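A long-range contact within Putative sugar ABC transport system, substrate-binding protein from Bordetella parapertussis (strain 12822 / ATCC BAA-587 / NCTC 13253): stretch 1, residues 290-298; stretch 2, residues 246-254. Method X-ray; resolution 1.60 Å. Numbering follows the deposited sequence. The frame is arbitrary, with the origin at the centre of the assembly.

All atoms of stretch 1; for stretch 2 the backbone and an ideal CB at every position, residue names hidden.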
# COMPACT_ATOMS: atom_id res chain seq x y z
N ASN A 290 -9.03 7.99 2.63
CA ASN A 290 -7.85 7.42 3.28
C ASN A 290 -8.31 6.56 4.44
O ASN A 290 -8.91 7.09 5.37
CB ASN A 290 -6.92 8.52 3.81
CG ASN A 290 -6.11 9.22 2.71
OD1 ASN A 290 -5.63 8.59 1.79
ND2 ASN A 290 -5.97 10.54 2.82
N VAL A 291 -8.00 5.27 4.40
CA VAL A 291 -8.34 4.40 5.53
C VAL A 291 -7.48 4.79 6.72
O VAL A 291 -6.27 4.96 6.57
CB VAL A 291 -8.12 2.93 5.17
CG1 VAL A 291 -8.46 2.06 6.39
CG2 VAL A 291 -8.97 2.50 3.94
N PRO A 292 -8.04 4.93 7.92
CA PRO A 292 -7.21 5.34 9.05
C PRO A 292 -6.08 4.36 9.32
O PRO A 292 -6.19 3.15 9.05
CB PRO A 292 -8.20 5.40 10.22
CG PRO A 292 -9.50 5.75 9.57
CD PRO A 292 -9.48 5.10 8.19
N ILE A 293 -4.97 4.89 9.81
CA ILE A 293 -3.73 4.13 9.99
C ILE A 293 -3.65 3.61 11.41
O ILE A 293 -3.92 4.35 12.37
CB ILE A 293 -2.52 5.00 9.67
CG1 ILE A 293 -2.54 5.35 8.18
CG2 ILE A 293 -1.22 4.27 10.05
CD1 ILE A 293 -1.77 6.59 7.88
N THR A 294 -3.30 2.34 11.55
CA THR A 294 -2.96 1.72 12.83
C THR A 294 -1.60 1.06 12.70
O THR A 294 -1.16 0.68 11.60
CB THR A 294 -4.02 0.68 13.26
OG1 THR A 294 -4.12 -0.34 12.27
CG2 THR A 294 -5.37 1.30 13.37
N VAL A 295 -0.88 0.98 13.80
CA VAL A 295 0.42 0.34 13.85
C VAL A 295 0.30 -0.94 14.67
O VAL A 295 -0.39 -0.95 15.70
CB VAL A 295 1.48 1.28 14.46
CG1 VAL A 295 2.80 0.61 14.50
CG2 VAL A 295 1.60 2.51 13.61
N VAL A 296 0.97 -2.00 14.23
CA VAL A 296 1.01 -3.25 14.96
C VAL A 296 2.35 -3.34 15.67
O VAL A 296 3.40 -3.09 15.05
CB VAL A 296 0.79 -4.46 14.02
CG1 VAL A 296 0.75 -5.77 14.82
CG2 VAL A 296 -0.49 -4.27 13.19
N ASP A 297 2.32 -3.66 16.96
CA ASP A 297 3.55 -3.78 17.75
C ASP A 297 3.30 -4.82 18.84
O ASP A 297 2.26 -5.48 18.85
CB ASP A 297 3.97 -2.42 18.31
CG ASP A 297 2.90 -1.79 19.18
OD1 ASP A 297 2.11 -2.52 19.82
OD2 ASP A 297 2.83 -0.55 19.21
N LYS A 298 4.27 -5.00 19.74
CA LYS A 298 4.09 -5.97 20.82
C LYS A 298 2.81 -5.73 21.62
O LYS A 298 2.21 -6.68 22.14
CB LYS A 298 5.28 -5.94 21.78
CG LYS A 298 6.52 -6.62 21.28
CD LYS A 298 7.50 -6.88 22.44
CE LYS A 298 6.90 -7.88 23.43
NZ LYS A 298 7.79 -8.23 24.60
N UNK A 246 11.07 -7.04 14.81
CA UNK A 246 10.30 -5.95 14.21
C UNK A 246 9.75 -5.09 15.34
O UNK A 246 9.01 -5.59 16.19
CB UNK A 246 9.17 -6.48 13.32
N UNK A 247 10.13 -3.82 15.34
CA UNK A 247 9.64 -2.90 16.37
C UNK A 247 8.19 -2.54 16.14
O UNK A 247 7.40 -2.45 17.09
CB UNK A 247 10.49 -1.63 16.41
N UNK A 248 7.83 -2.33 14.88
CA UNK A 248 6.50 -1.87 14.53
C UNK A 248 6.28 -2.14 13.06
O UNK A 248 7.21 -2.04 12.24
CB UNK A 248 6.31 -0.39 14.85
N UNK A 249 5.03 -2.44 12.74
CA UNK A 249 4.62 -2.67 11.36
C UNK A 249 3.36 -1.87 11.15
O UNK A 249 2.35 -2.12 11.81
CB UNK A 249 4.40 -4.15 11.06
N UNK A 250 3.39 -0.96 10.20
CA UNK A 250 2.16 -0.24 9.91
C UNK A 250 1.17 -1.19 9.23
O UNK A 250 1.55 -1.95 8.34
CB UNK A 250 2.44 0.98 9.03
N UNK A 251 -0.09 -1.19 9.69
CA UNK A 251 -1.13 -2.00 9.04
C UNK A 251 -1.51 -1.34 7.72
O UNK A 251 -1.76 -0.13 7.68
CB UNK A 251 -2.36 -2.16 9.94
N UNK A 252 -1.54 -2.10 6.63
CA UNK A 252 -2.08 -1.61 5.36
C UNK A 252 -3.28 -2.48 5.00
O UNK A 252 -3.12 -3.61 4.51
CB UNK A 252 -1.02 -1.64 4.25
N UNK A 253 -4.48 -2.03 5.28
CA UNK A 253 -5.67 -2.90 5.18
C UNK A 253 -6.22 -2.98 3.76
O UNK A 253 -7.22 -2.39 3.41
CB UNK A 253 -6.77 -2.40 6.12
N UNK A 254 -5.52 -3.76 2.92
CA UNK A 254 -5.89 -3.85 1.51
C UNK A 254 -7.30 -4.38 1.33
O UNK A 254 -8.01 -3.98 0.40
CB UNK A 254 -4.90 -4.74 0.76

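Across the short antiparallel pairing the end-to-end directions lie 153° apart, and three backbone hydrogen bonds set the register.

At position 246 the ideal CB has nothing of stretch 1 within 5.5 Å, so stretch 1 selects nothing there; the residue is Leu246. Position 247, where the chain turns a corner (phi/psi -74/-40), also points its CB away and leaves the choice wide. Leu247 contributes mainly its carbonyl: its O is 3.6 Å from Asp297 CB and accepts a bond from water 1 at 2.7 Å, while that water's oxygen accepts from Lys298 N at 3.1 Å.

Position 248 is extended (-163/147), and its CB points sideways, 3.7 Å from Val295 CG1 and 4.0 Å from Val296 O. A small apolar group would suit, although larger ones are not excluded. Ala248 places its methyl against Val295 CG1, and its CA makes a CA-H...O contact with Val296 O at 3.4 Å.

Position 249 forms the hydrogen-bonded pair with Val296: the N at 249 donates to Val296 O (2.9 Å, 162°), and Val296 N donates to the O at 249 (2.8 Å, 170°). The CB shares a sheet face with the side chain of Val296, and the extended angles of -133/121 favour a beta-branched residue, though other apolar residues would fit. The residue is Val249, with chi1 in t.

Position 250 is the non-hydrogen-bonded partner of Val295, with the two CA atoms 4.3 Å apart. Its ideal CB lies 4.4 Å from Thr294 O, 4.9 Å from Val295 CG2 and 5.0 Å from Ile293 CG2, a mostly apolar, loosely approached site that could take alanine or a modest aliphatic group. Ala250 puts only a methyl there, its CB 4.5 Å from Thr294 O.

At position 251 the CB points toward stretch 1, 3.4 Å from Thr294 OG1 and 4.3 Å from Val296 CG2. The backbone N must be free to donate to Thr294 O (2.9 Å, 161°), which argues against proline; a small residue, polar or apolar, is plausible. Ser251 has its OG bonded elsewhere in the structure. Its O accepts from water 2 at 2.4 Å, and that water accepts from Thr294 N at 3.1 Å.

At position 252 CA-to-CB points away from stretch 1, which does not restrict the choice; it is Glu252. Position 253 turns back, its ideal CB 4.8 Å from Val291 CG1; a compact apolar group would suit. Pro253, at the N-cap position, brings its CG to 3.6 Å from Val291 CG1. Position 254 begins the helix, its ideal CB beyond 5.5 Å of stretch 1; Gly254 has no side chain.

Stretch 2 (246-254) LLAVASEPG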
# COMPACT_ATOMS: atom_id res chain seq x y z
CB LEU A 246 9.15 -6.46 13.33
CG LEU A 246 9.47 -7.24 12.05
CD1 LEU A 246 8.16 -7.63 11.33
CD2 LEU A 246 10.41 -6.48 11.10
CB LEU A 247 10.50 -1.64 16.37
CG LEU A 247 10.06 -0.49 17.27
CD1 LEU A 247 10.03 -0.90 18.74
CD2 LEU A 247 10.97 0.72 17.04
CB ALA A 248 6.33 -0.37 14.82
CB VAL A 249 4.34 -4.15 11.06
CG1 VAL A 249 3.87 -4.30 9.60
CG2 VAL A 249 5.59 -5.02 11.34
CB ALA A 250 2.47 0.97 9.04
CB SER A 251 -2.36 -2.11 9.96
OG SER A 251 -3.52 -2.63 9.29
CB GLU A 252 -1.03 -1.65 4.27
CG GLU A 252 0.07 -0.62 4.56
CD GLU A 252 1.04 -0.44 3.40
OE1 GLU A 252 0.62 0.01 2.31
OE2 GLU A 252 2.24 -0.76 3.58
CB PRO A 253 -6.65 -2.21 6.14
CG PRO A 253 -6.29 -0.80 6.05
CD PRO A 253 -4.79 -0.75 5.93
O HOH W 1 7.09 -3.82 19.38
O HOH W 2 -3.62 1.06 8.72
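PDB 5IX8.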